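Long-range contacts in leucyl-tRNA synthetase subunit alpha (Aquifex aeolicus, PDB 3O0A), which attaches leucine to its cognate tRNA and, through the CP1 hydrolytic domain crystallised here, probably cleaves wrongly attached amino acids from it: residues Val142-Gln147 and Ile160-Lys165; Asn22-Glu27 and Val65-Cys70; Thr114-Gly119 and Glu203-Arg208. All coordinates share one frame; numbering follows the deposited sequence.

Contact 1. Residues Val142-Gln147 and Ile160-Lys165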
ATOM      1  N   VAL A 142       1.572  -5.627   3.999  1.00 15.98           N
ATOM      2  CA  VAL A 142       1.895  -5.932   5.383  1.00 17.05           C
ATOM      3  C   VAL A 142       2.661  -7.265   5.343  1.00 18.26           C
ATOM      4  O   VAL A 142       2.081  -8.340   5.552  1.00 18.78           O
ATOM      5  CB  VAL A 142       0.618  -6.029   6.250  1.00 16.96           C
ATOM      6  CG1 VAL A 142       0.956  -6.285   7.735  1.00 17.83           C
ATOM      7  CG2 VAL A 142      -0.230  -4.750   6.099  1.00 15.76           C
ATOM      8  N   PRO A 143       3.971  -7.200   5.048  1.00 18.94           N
ATOM      9  CA  PRO A 143       4.739  -8.437   4.885  1.00 20.15           C
ATOM     10  C   PRO A 143       4.730  -9.365   6.097  1.00 21.73           C
ATOM     11  O   PRO A 143       4.862 -10.575   5.928  1.00 22.73           O
ATOM     12  CB  PRO A 143       6.171  -7.963   4.611  1.00 20.82           C
ATOM     13  CG  PRO A 143       6.106  -6.525   4.383  1.00 19.81           C
ATOM     14  CD  PRO A 143       4.786  -5.989   4.837  1.00 18.70           C
ATOM     15  N   ALA A 144       4.586  -8.811   7.301  1.00 21.43           N
ATOM     16  CA  ALA A 144       4.497  -9.641   8.506  1.00 22.66           C
ATOM     17  C   ALA A 144       3.298 -10.595   8.495  1.00 23.09           C
ATOM     18  O   ALA A 144       3.343 -11.651   9.131  1.00 24.80           O
ATOM     19  CB  ALA A 144       4.474  -8.768   9.757  1.00 22.81           C
ATOM     20  N   HIS A 145       2.233 -10.233   7.778  1.00 21.79           N
ATOM     21  CA  HIS A 145       0.947 -10.932   7.904  1.00 22.03           C
ATOM     22  C   HIS A 145       0.273 -11.305   6.588  1.00 22.25           C
ATOM     23  O   HIS A 145      -0.868 -11.780   6.581  1.00 22.76           O
ATOM     24  CB  HIS A 145       0.008 -10.089   8.784  1.00 21.55           C
ATOM     25  CG  HIS A 145       0.624  -9.716  10.093  1.00 22.16           C
ATOM     26  ND1 HIS A 145       1.016 -10.661  11.018  1.00 23.32           N
ATOM     27  CD2 HIS A 145       0.960  -8.513  10.616  1.00 21.40           C
ATOM     28  CE1 HIS A 145       1.555 -10.055  12.060  1.00 23.83           C
ATOM     29  NE2 HIS A 145       1.529  -8.751  11.842  1.00 21.95           N
ATOM     30  N   ASP A 146       0.974 -11.084   5.477  1.00 22.11           N
ATOM     31  CA  ASP A 146       0.473 -11.455   4.158  1.00 22.91           C
ATOM     32  C   ASP A 146       1.628 -12.134   3.410  1.00 23.82           C
ATOM     33  O   ASP A 146       2.685 -11.528   3.200  1.00 23.50           O
ATOM     34  CB  ASP A 146      -0.051 -10.209   3.423  1.00 21.31           C
ATOM     35  CG  ASP A 146      -0.706 -10.527   2.065  1.00 23.21           C
ATOM     36  OD1 ASP A 146      -0.049 -11.125   1.188  1.00 25.18           O
ATOM     37  OD2 ASP A 146      -1.873 -10.117   1.855  1.00 25.99           O
ATOM     38  N   GLN A 147       1.428 -13.405   3.057  1.00 25.25           N
ATOM     39  CA  GLN A 147       2.469 -14.208   2.419  1.00 26.75           C
ATOM     40  C   GLN A 147       2.944 -13.644   1.084  1.00 26.07           C
ATOM     41  O   GLN A 147       4.146 -13.643   0.814  1.00 26.57           O
ATOM     42  CB  GLN A 147       2.037 -15.673   2.268  1.00 28.10           C
ATOM     43  CG  GLN A 147       3.154 -16.587   1.773  1.00 29.83           C
ATOM     44  CD  GLN A 147       4.362 -16.623   2.703  1.00 31.32           C
ATOM     45  OE1 GLN A 147       4.237 -16.469   3.918  1.00 33.68           O
ATOM     46  NE2 GLN A 147       5.539 -16.848   2.130  1.00 31.82           N
ATOM     47  N   ILE A 160       9.758  -5.351   7.448  1.00 26.07           N
ATOM     48  CA  ILE A 160       8.740  -6.225   7.997  1.00 26.33           C
ATOM     49  C   ILE A 160       8.392  -5.660   9.372  1.00 25.98           C
ATOM     50  O   ILE A 160       9.278  -5.424  10.195  1.00 26.69           O
ATOM     51  CB  ILE A 160       9.224  -7.696   8.092  1.00 27.89           C
ATOM     52  CG1 ILE A 160       9.826  -8.151   6.756  1.00 28.64           C
ATOM     53  CG2 ILE A 160       8.074  -8.614   8.513  1.00 28.52           C
ATOM     54  CD1 ILE A 160      10.709  -9.410   6.850  1.00 30.16           C
ATOM     55  N   LYS A 161       7.103  -5.416   9.605  1.00 24.02           N
ATOM     56  CA  LYS A 161       6.641  -4.841  10.869  1.00 23.49           C
ATOM     57  C   LYS A 161       5.506  -5.681  11.453  1.00 22.65           C
ATOM     58  O   LYS A 161       4.434  -5.787  10.859  1.00 21.22           O
ATOM     59  CB  LYS A 161       6.185  -3.394  10.652  1.00 22.46           C
ATOM     60  CG  LYS A 161       5.688  -2.661  11.896  1.00 24.61           C
ATOM     61  CD  LYS A 161       5.298  -1.248  11.486  1.00 26.31           C
ATOM     62  CE  LYS A 161       4.866  -0.398  12.653  1.00 27.11           C
ATOM     63  NZ  LYS A 161       4.408   0.928  12.134  1.00 27.37           N
ATOM     64  N   VAL A 162       5.749  -6.281  12.612  1.00 22.85           N
ATOM     65  CA  VAL A 162       4.738  -7.117  13.262  1.00 23.00           C
ATOM     66  C   VAL A 162       3.690  -6.261  13.970  1.00 22.21           C
ATOM     67  O   VAL A 162       4.038  -5.380  14.757  1.00 22.07           O
ATOM     68  CB  VAL A 162       5.369  -8.116  14.262  1.00 24.58           C
ATOM     69  CG1 VAL A 162       4.290  -9.000  14.885  1.00 25.36           C
ATOM     70  CG2 VAL A 162       6.422  -8.972  13.561  1.00 25.40           C
ATOM     71  N   VAL A 163       2.415  -6.519  13.672  1.00 21.56           N
ATOM     72  CA  VAL A 163       1.301  -5.839  14.353  1.00 21.37           C
ATOM     73  C   VAL A 163       0.241  -6.773  14.945  1.00 22.25           C
ATOM     74  O   VAL A 163      -0.575  -6.339  15.743  1.00 21.97           O
ATOM     75  CB  VAL A 163       0.612  -4.765  13.465  1.00 19.76           C
ATOM     76  CG1 VAL A 163       1.530  -3.576  13.268  1.00 18.71           C
ATOM     77  CG2 VAL A 163       0.155  -5.357  12.129  1.00 19.19           C
ATOM     78  N   VAL A 164       0.251  -8.038  14.538  1.00 24.01           N
ATOM     79  CA  VAL A 164      -0.644  -9.049  15.096  1.00 25.92           C
ATOM     80  C   VAL A 164       0.230 -10.139  15.696  1.00 28.72           C
ATOM     81  O   VAL A 164       0.876 -10.902  14.978  1.00 28.81           O
ATOM     82  CB  VAL A 164      -1.609  -9.646  14.034  1.00 25.54           C
ATOM     83  CG1 VAL A 164      -2.467 -10.753  14.647  1.00 26.45           C
ATOM     84  CG2 VAL A 164      -2.505  -8.552  13.433  1.00 24.49           C
ATOM     85  N   LYS A 165       0.267 -10.194  17.020  1.00 31.35           N
ATOM     86  CA  LYS A 165       1.120 -11.154  17.699  1.00 34.70           C
ATOM     87  C   LYS A 165       0.391 -12.464  17.978  1.00 36.71           C
ATOM     88  O   LYS A 165      -0.629 -12.463  18.668  1.00 36.51           O
ATOM     89  CB  LYS A 165       1.675 -10.559  18.989  1.00 36.10           C
ATOM     90  CG  LYS A 165       3.019  -9.869  18.810  1.00 38.15           C
ATOM     91  CD  LYS A 165       3.782  -9.828  20.128  1.00 42.61           C
ATOM     92  CE  LYS A 165       5.046  -8.989  20.012  1.00 43.81           C
ATOM     93  NZ  LYS A 165       5.648  -8.741  21.360  1.00 46.08           N
TER
HETATM   94  O   HOH W   1       4.525  -5.765   8.116  1.00 18.17           O
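The loop Val142-Gln147 turns sharply beside the extended run Ile160-Lys165, and the two backbones come closest at Ala144 and Val162, whose CA atoms are 5.4 Å apart. Val142 O accepts from His145 N and, weakly, from Asp146 N, closing a tight turn that presents Ala144 and His145 to the neighbouring segment. A single water joins the backbones by accepting from both Ala144 N and Lys161 N. Ala144 CB lies close to Lys161 O, at 3.2 Å, while Ile160 CG2, anti to its own backbone N, rests against the Ala144 backbone, 3.7 Å from Ala144 N. His145 makes the largest single contribution. With CG anti to the carbonyl carbon (chi1 -53°), its imidazole slots between two aliphatic groups: Ala144 CB over one face and Val164 CB over the other, the latter a CH-pi contact 4.0 Å from the ring centroid. His145 NE2 accepts from Val163 N in the ring plane, in a nearly straight bond (3.0 Å, 167°). Because His145 ND1 donates to Tyr177 O, the ring is pinned at both nitrogens, consistent with a neutral imidazole protonated on ND1. Val163 CG2, in the crowded position between backbone N and carbonyl carbon, packs 3.6 Å from His145 CD2. Val164 O, buried and without a polar partner in the model, faces His145 CE1. The His145 turn belongs to the VPAHDQRD sequence, which probably lines the editing pocket here, as in related leucyl-tRNA synthetases; Asp149, in the same run, accepts from Val142 N through OD2. The loop leads from edge strand 138-141 into helix 147-156, N-capped by Asp146, while its partner runs on into strand 164-165, paired with strand 182-183.

Contact 2. Residues Asn22-Glu27 and Val65-Cys70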
ATOM      1  N   ASN A  22       1.985  19.519 -13.461  1.00 14.09           N
ATOM      2  CA  ASN A  22       1.958  18.890 -14.777  1.00 14.01           C
ATOM      3  C   ASN A  22       2.069  17.358 -14.753  1.00 13.21           C
ATOM      4  O   ASN A  22       1.966  16.711 -15.794  1.00 12.90           O
ATOM      5  CB  ASN A  22       2.916  19.584 -15.784  1.00 14.95           C
ATOM      6  CG  ASN A  22       4.382  19.217 -15.579  1.00 15.56           C
ATOM      7  OD1 ASN A  22       4.713  18.312 -14.828  1.00 15.82           O
ATOM      8  ND2 ASN A  22       5.257  19.897 -16.308  1.00 18.21           N
ATOM      9  N   CYS A  23       2.234  16.790 -13.557  1.00 12.08           N
ATOM     10  CA  CYS A  23       2.205  15.338 -13.366  1.00 11.86           C
ATOM     11  C   CYS A  23       0.799  14.794 -13.190  1.00 11.35           C
ATOM     12  O   CYS A  23       0.606  13.589 -13.260  1.00 11.16           O
ATOM     13  CB  CYS A  23       3.004  14.929 -12.142  1.00 11.39           C
ATOM     14  SG  CYS A  23       4.759  15.139 -12.386  1.00 16.46           S
ATOM     15  N   VAL A  24      -0.162  15.678 -12.915  1.00 11.21           N
ATOM     16  CA  VAL A  24      -1.496  15.232 -12.487  1.00 11.88           C
ATOM     17  C   VAL A  24      -2.587  15.687 -13.454  1.00 12.44           C
ATOM     18  O   VAL A  24      -2.515  16.796 -14.001  1.00 13.66           O
ATOM     19  CB  VAL A  24      -1.849  15.664 -11.032  1.00 12.60           C
ATOM     20  CG1 VAL A  24      -0.681  15.367 -10.054  1.00 12.68           C
ATOM     21  CG2 VAL A  24      -2.194  17.127 -10.970  1.00 14.47           C
ATOM     22  N   PRO A  25      -3.588  14.821 -13.685  1.00 12.26           N
ATOM     23  CA  PRO A  25      -4.703  15.233 -14.538  1.00 12.87           C
ATOM     24  C   PRO A  25      -5.620  16.206 -13.826  1.00 13.65           C
ATOM     25  O   PRO A  25      -5.630  16.270 -12.593  1.00 13.36           O
ATOM     26  CB  PRO A  25      -5.449  13.928 -14.800  1.00 13.01           C
ATOM     27  CG  PRO A  25      -5.182  13.096 -13.588  1.00 12.37           C
ATOM     28  CD  PRO A  25      -3.762  13.448 -13.170  1.00 11.72           C
ATOM     29  N   GLU A  26      -6.400  16.938 -14.620  1.00 14.08           N
ATOM     30  CA  GLU A  26      -7.309  17.951 -14.113  1.00 15.45           C
ATOM     31  C   GLU A  26      -8.183  17.429 -12.970  1.00 14.94           C
ATOM     32  O   GLU A  26      -8.441  18.139 -12.003  1.00 14.87           O
ATOM     33  CB  GLU A  26      -8.180  18.449 -15.271  1.00 16.62           C
ATOM     34  CG  GLU A  26      -9.022  19.673 -14.937  1.00 20.25           C
ATOM     35  CD  GLU A  26     -10.397  19.336 -14.370  1.00 24.93           C
ATOM     36  OE1 GLU A  26     -10.851  18.172 -14.473  1.00 24.88           O
ATOM     37  OE2 GLU A  26     -11.035  20.263 -13.827  1.00 28.36           O
ATOM     38  N   GLU A  27      -8.619  16.184 -13.097  1.00 15.03           N
ATOM     39  CA  GLU A  27      -9.507  15.554 -12.115  1.00 16.44           C
ATOM     40  C   GLU A  27      -8.929  15.467 -10.696  1.00 16.13           C
ATOM     41  O   GLU A  27      -9.684  15.379  -9.718  1.00 17.79           O
ATOM     42  CB  GLU A  27      -9.902  14.164 -12.593  1.00 15.86           C
ATOM     43  CG  GLU A  27     -10.867  14.122 -13.777  1.00 19.93           C
ATOM     44  CD  GLU A  27     -10.204  14.318 -15.149  1.00 21.43           C
ATOM     45  OE1 GLU A  27      -8.962  14.485 -15.241  1.00 18.04           O
ATOM     46  OE2 GLU A  27     -10.949  14.298 -16.156  1.00 25.08           O
ATOM     47  N   VAL A  65      -0.287   5.058 -11.509  1.00  9.95           N
ATOM     48  CA  VAL A  65       1.108   4.664 -11.743  1.00 10.52           C
ATOM     49  C   VAL A  65       1.914   5.735 -12.506  1.00 11.14           C
ATOM     50  O   VAL A  65       2.962   6.145 -12.022  1.00 11.36           O
ATOM     51  CB  VAL A  65       1.221   3.266 -12.414  1.00 10.39           C
ATOM     52  CG1 VAL A  65       2.648   3.012 -12.860  1.00 12.97           C
ATOM     53  CG2 VAL A  65       0.763   2.195 -11.433  1.00 12.16           C
ATOM     54  N   PRO A  66       1.433   6.201 -13.688  1.00 11.90           N
ATOM     55  CA  PRO A  66       2.199   7.247 -14.382  1.00 11.72           C
ATOM     56  C   PRO A  66       2.221   8.584 -13.633  1.00 11.46           C
ATOM     57  O   PRO A  66       3.236   9.281 -13.665  1.00 12.28           O
ATOM     58  CB  PRO A  66       1.500   7.376 -15.749  1.00 12.35           C
ATOM     59  CG  PRO A  66       0.157   6.784 -15.571  1.00 14.19           C
ATOM     60  CD  PRO A  66       0.257   5.765 -14.469  1.00 12.19           C
ATOM     61  N   VAL A  67       1.130   8.916 -12.949  1.00 10.66           N
ATOM     62  CA  VAL A  67       1.055  10.140 -12.167  1.00  9.95           C
ATOM     63  C   VAL A  67       2.127  10.133 -11.071  1.00  9.60           C
ATOM     64  O   VAL A  67       2.926  11.073 -10.958  1.00 10.05           O
ATOM     65  CB  VAL A  67      -0.355  10.329 -11.538  1.00  9.73           C
ATOM     66  CG1 VAL A  67      -0.369  11.565 -10.641  1.00  9.57           C
ATOM     67  CG2 VAL A  67      -1.413  10.447 -12.635  1.00 10.98           C
ATOM     68  N   LEU A  68       2.138   9.072 -10.264  1.00  8.73           N
ATOM     69  CA  LEU A  68       3.089   8.978  -9.150  1.00  8.78           C
ATOM     70  C   LEU A  68       4.530   8.810  -9.597  1.00  8.98           C
ATOM     71  O   LEU A  68       5.443   9.350  -8.960  1.00  9.62           O
ATOM     72  CB  LEU A  68       2.673   7.867  -8.182  1.00  9.35           C
ATOM     73  CG  LEU A  68       1.321   8.088  -7.515  1.00  9.24           C
ATOM     74  CD1 LEU A  68       1.031   6.846  -6.661  1.00 10.43           C
ATOM     75  CD2 LEU A  68       1.283   9.391  -6.687  1.00  9.04           C
ATOM     76  N   ALA A  69       4.745   8.088 -10.695  1.00  8.77           N
ATOM     77  CA  ALA A  69       6.103   7.971 -11.261  1.00  9.55           C
ATOM     78  C   ALA A  69       6.636   9.332 -11.757  1.00 10.51           C
ATOM     79  O   ALA A  69       7.833   9.648 -11.612  1.00 10.34           O
ATOM     80  CB  ALA A  69       6.130   6.919 -12.380  1.00 10.01           C
ATOM     81  N   CYS A  70       5.737  10.148 -12.307  1.00 10.40           N
ATOM     82  CA  CYS A  70       6.107  11.493 -12.757  1.00 11.32           C
ATOM     83  C   CYS A  70       6.577  12.298 -11.554  1.00 10.98           C
ATOM     84  O   CYS A  70       7.612  12.971 -11.604  1.00 11.11           O
ATOM     85  CB  CYS A  70       4.905  12.177 -13.419  1.00 11.64           C
ATOM     86  SG  CYS A  70       5.212  13.867 -14.001  1.00 15.34           S
TER
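Cys23 and Cys70 are covalently joined, with SG to SG at 2.1 Å, and they reach the bond by different torsions. Cys23 holds SG anti to the carbonyl carbon, beside its own backbone N (chi1 -70°), whereas Cys70 extends SG anti to the backbone N (chi1 179°). The torsion about the sulfur-sulfur bond is -65°, the left-handed sense, and it folds the bridge so that Cys23 CB lies 3.6 Å from Cys70 CB. One turn back along the helix, Val67 stands on the same face as Cys70 and packs against the backbone of Cys23 and the residues after it. Its CG1 is anti to the backbone N and its CG2 anti to the carbonyl carbon, a fork that closes on Cys23 O, with Val67 CG1 at 3.5 Å. The disulfide and this valine together fasten the irregular segment leading into helix 26-35 onto the flank of helix 64-74, whose opposite side is packed into the domain through Leu68 on strands 55-58 and 106-114 and Ala69 on helix 80-91. The two prongs of Val67 take separate partners. Val67 CG1 meets Val24 CG1 obliquely at 3.9 Å; Val24 turns this methyl anti to its carbonyl carbon and leaves CG2 in the crowded position between backbone N and carbonyl carbon. Val67 CG2 meets Pro25 CD at 3.8 Å, the two side chains crossing at about a right angle. An alanine in place of Val67 would lose both methyl branches and would probably loosen the seating of Val24 and Pro25, leaving the disulfide as the main tie between the segments. Cys23 also rests on Ile71 and Arg74 further along the helix, and Asn22 OD1 accepts from Arg74 NH2.

Contact 3. Residues Thr114-Gly119 and Glu203-Arg208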
ATOM      1  N   THR A 114       1.569   8.514   3.054  1.00 11.28           N
ATOM      2  CA  THR A 114       1.364   8.590   4.483  1.00 11.31           C
ATOM      3  C   THR A 114       0.312   7.568   4.868  1.00 11.60           C
ATOM      4  O   THR A 114      -0.764   7.495   4.265  1.00 11.19           O
ATOM      5  CB  THR A 114       0.932   9.999   4.898  1.00 12.48           C
ATOM      6  OG1 THR A 114       1.936  10.930   4.475  1.00 12.76           O
ATOM      7  CG2 THR A 114       0.743  10.085   6.411  1.00 11.96           C
ATOM      8  N   ASN A 115       0.659   6.765   5.869  1.00 12.05           N
ATOM      9  CA  ASN A 115      -0.273   5.829   6.484  1.00 12.33           C
ATOM     10  C   ASN A 115      -1.177   6.615   7.443  1.00 12.63           C
ATOM     11  O   ASN A 115      -0.684   7.228   8.401  1.00 13.21           O
ATOM     12  CB  ASN A 115       0.539   4.762   7.232  1.00 12.85           C
ATOM     13  CG  ASN A 115      -0.327   3.676   7.840  1.00 12.48           C
ATOM     14  OD1 ASN A 115      -1.508   3.883   8.121  1.00 11.55           O
ATOM     15  ND2 ASN A 115       0.264   2.501   8.041  1.00 11.62           N
ATOM     16  N   PRO A 116      -2.500   6.618   7.191  1.00 12.01           N
ATOM     17  CA  PRO A 116      -3.427   7.426   8.005  1.00 12.92           C
ATOM     18  C   PRO A 116      -3.530   6.921   9.451  1.00 13.40           C
ATOM     19  O   PRO A 116      -3.992   7.658  10.320  1.00 13.91           O
ATOM     20  CB  PRO A 116      -4.768   7.255   7.276  1.00 12.91           C
ATOM     21  CG  PRO A 116      -4.651   5.943   6.595  1.00 12.36           C
ATOM     22  CD  PRO A 116      -3.211   5.863   6.147  1.00 12.01           C
ATOM     23  N   ALA A 117      -3.103   5.682   9.701  1.00 13.85           N
ATOM     24  CA  ALA A 117      -3.208   5.105  11.051  1.00 14.94           C
ATOM     25  C   ALA A 117      -2.132   5.652  11.993  1.00 15.80           C
ATOM     26  O   ALA A 117      -2.392   5.894  13.174  1.00 16.25           O
ATOM     27  CB  ALA A 117      -3.129   3.588  10.989  1.00 15.05           C
ATOM     28  N   ASN A 118      -0.927   5.847  11.466  1.00 15.51           N
ATOM     29  CA  ASN A 118       0.231   6.177  12.299  1.00 16.30           C
ATOM     30  C   ASN A 118       1.112   7.317  11.772  1.00 16.29           C
ATOM     31  O   ASN A 118       2.090   7.695  12.430  1.00 17.16           O
ATOM     32  CB  ASN A 118       1.075   4.919  12.557  1.00 16.63           C
ATOM     33  CG  ASN A 118       1.586   4.288  11.274  1.00 16.48           C
ATOM     34  OD1 ASN A 118       1.639   4.942  10.231  1.00 16.26           O
ATOM     35  ND2 ASN A 118       1.966   3.014  11.344  1.00 17.92           N
ATOM     36  N   GLY A 119       0.780   7.842  10.594  1.00 15.12           N
ATOM     37  CA  GLY A 119       1.511   8.955   9.990  1.00 16.04           C
ATOM     38  C   GLY A 119       2.872   8.614   9.393  1.00 16.31           C
ATOM     39  O   GLY A 119       3.610   9.508   8.960  1.00 16.71           O
ATOM     40  N   GLU A 203     -13.810   1.878  12.223  1.00 17.35           N
ATOM     41  CA  GLU A 203     -14.672   2.981  12.691  1.00 18.28           C
ATOM     42  C   GLU A 203     -13.893   4.268  12.944  1.00 17.10           C
ATOM     43  O   GLU A 203     -14.382   5.361  12.644  1.00 16.60           O
ATOM     44  CB  GLU A 203     -15.473   2.617  13.946  1.00 20.02           C
ATOM     45  CG  GLU A 203     -16.118   3.844  14.649  1.00 25.92           C
ATOM     46  CD  GLU A 203     -17.300   4.484  13.896  1.00 31.35           C
ATOM     47  OE1 GLU A 203     -17.157   4.874  12.705  1.00 34.68           O
ATOM     48  OE2 GLU A 203     -18.378   4.619  14.524  1.00 35.46           O
ATOM     49  N   TRP A 204     -12.697   4.133  13.512  1.00 16.12           N
ATOM     50  CA  TRP A 204     -11.830   5.280  13.793  1.00 15.96           C
ATOM     51  C   TRP A 204     -11.434   5.992  12.501  1.00 14.76           C
ATOM     52  O   TRP A 204     -11.533   7.212  12.389  1.00 14.40           O
ATOM     53  CB  TRP A 204     -10.591   4.796  14.542  1.00 16.24           C
ATOM     54  CG  TRP A 204      -9.548   5.827  14.880  1.00 16.23           C
ATOM     55  CD1 TRP A 204      -9.693   6.955  15.652  1.00 17.33           C
ATOM     56  CD2 TRP A 204      -8.174   5.765  14.513  1.00 15.86           C
ATOM     57  NE1 TRP A 204      -8.483   7.616  15.755  1.00 17.33           N
ATOM     58  CE2 TRP A 204      -7.535   6.899  15.069  1.00 16.74           C
ATOM     59  CE3 TRP A 204      -7.417   4.863  13.753  1.00 16.50           C
ATOM     60  CZ2 TRP A 204      -6.177   7.145  14.894  1.00 17.30           C
ATOM     61  CZ3 TRP A 204      -6.060   5.120  13.575  1.00 16.26           C
ATOM     62  CH2 TRP A 204      -5.459   6.245  14.154  1.00 16.67           C
ATOM     63  N   LEU A 205     -10.979   5.225  11.519  1.00 14.21           N
ATOM     64  CA  LEU A 205     -10.656   5.808  10.227  1.00 13.99           C
ATOM     65  C   LEU A 205     -11.877   6.469   9.583  1.00 15.54           C
ATOM     66  O   LEU A 205     -11.763   7.552   8.997  1.00 16.10           O
ATOM     67  CB  LEU A 205     -10.094   4.731   9.303  1.00 13.31           C
ATOM     68  CG  LEU A 205      -8.684   4.291   9.698  1.00 12.27           C
ATOM     69  CD1 LEU A 205      -8.331   3.022   8.938  1.00 13.16           C
ATOM     70  CD2 LEU A 205      -7.660   5.381   9.413  1.00 13.51           C
ATOM     71  N   GLN A 206     -13.030   5.818   9.702  1.00 17.72           N
ATOM     72  CA  GLN A 206     -14.272   6.322   9.122  1.00 20.04           C
ATOM     73  C   GLN A 206     -14.692   7.620   9.793  1.00 20.42           C
ATOM     74  O   GLN A 206     -15.113   8.552   9.113  1.00 20.76           O
ATOM     75  CB  GLN A 206     -15.396   5.289   9.202  1.00 20.88           C
ATOM     76  CG  GLN A 206     -16.529   5.565   8.207  1.00 24.07           C
ATOM     77  CD  GLN A 206     -17.552   4.444   8.133  1.00 24.07           C
ATOM     78  OE1 GLN A 206     -17.214   3.276   7.910  1.00 26.63           O
ATOM     79  NE2 GLN A 206     -18.814   4.796   8.328  1.00 30.15           N
ATOM     80  N   ASP A 207     -14.556   7.679  11.118  1.00 20.71           N
ATOM     81  CA  ASP A 207     -14.822   8.909  11.886  1.00 21.76           C
ATOM     82  C   ASP A 207     -13.952  10.070  11.405  1.00 20.83           C
ATOM     83  O   ASP A 207     -14.378  11.230  11.420  1.00 21.12           O
ATOM     84  CB  ASP A 207     -14.583   8.681  13.380  1.00 22.30           C
ATOM     85  CG  ASP A 207     -15.681   7.856  14.046  1.00 26.80           C
ATOM     86  OD1 ASP A 207     -16.772   7.663  13.455  1.00 31.36           O
ATOM     87  OD2 ASP A 207     -15.451   7.405  15.189  1.00 30.04           O
ATOM     88  N   ARG A 208     -12.736   9.734  10.977  1.00 19.05           N
ATOM     89  CA  ARG A 208     -11.750  10.705  10.507  1.00 18.00           C
ATOM     90  C   ARG A 208     -11.833  11.001   9.007  1.00 17.74           C
ATOM     91  O   ARG A 208     -11.025  11.772   8.479  1.00 17.59           O
ATOM     92  CB  ARG A 208     -10.339  10.213  10.859  1.00 17.59           C
ATOM     93  CG  ARG A 208     -10.057  10.142  12.368  1.00 17.60           C
ATOM     94  CD  ARG A 208      -8.735   9.448  12.648  1.00 17.02           C
ATOM     95  NE  ARG A 208      -7.626  10.078  11.944  1.00 15.57           N
ATOM     96  CZ  ARG A 208      -6.559   9.413  11.507  1.00 15.18           C
ATOM     97  NH1 ARG A 208      -6.459   8.107  11.721  1.00 15.18           N
ATOM     98  NH2 ARG A 208      -5.593  10.059  10.865  1.00 15.82           N
TER
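Pro116 O is gripped by two nitrogens of one residue: Arg208 approaches end-on, and both NH1 and NH2 donate to it, each nitrogen 2.9 Å from Pro116 O. The oxygen lies in the guanidinium plane, but the two bonds differ at the carbonyl: NH2 arrives in the carbonyl plane, NH1 about 40° above it. Both are bent, as sharing one acceptor demands. The arginine chain bends at chi3 (55°), and Arg208 NH1 lies over the rim of one indole face, 3.2 Å above the plane of Trp204. The acceptor sits in the turn of the beta-hairpin joining strands 106-114 and 121-127, where Asn115 OD1 accepts from Ala117 N to form an Asx turn and Asn115 O accepts from Gly119 N. Against this turn lies the C-terminal end of helix 194-207. Trp204, CG anti to its backbone N, points its six-membered ring at the loop, with CH2 3.2 Å from Ala117 O, which lies at the ring edge in its plane. Phe189 packs edge-to-face with the same indole. Leu205 CD2 touches Pro116 CB at 4.1 Å, while the proline also rests on Ile8 and Phe10 of strand 6-13.

Contacts 1 and 3 are neighbours, their centres 18 Å apart, and touch where Lys161 NZ packs 3.3 Å from Asn118 ND2. Both lean on residues 49-51: Val142 touches Thr49, Asn115 ND2 bonds Val50 O, and Lys161 NZ bonds Phe51 O. Thr49 ends, and Val50 and Phe51 follow, the threonine-rich TTRPDT sequence, which in related enzymes helps build the editing site, so contact 1 probably belongs to that site, and contact 3 adjoins the same run through Asn115 and Ala117. Along the chain, contact 1 falls between the segments of contact 3. Contact 2, across the domain centre from contact 1, has its nearest atoms about 16 Å from contact 1 and about 10 Å from contact 3.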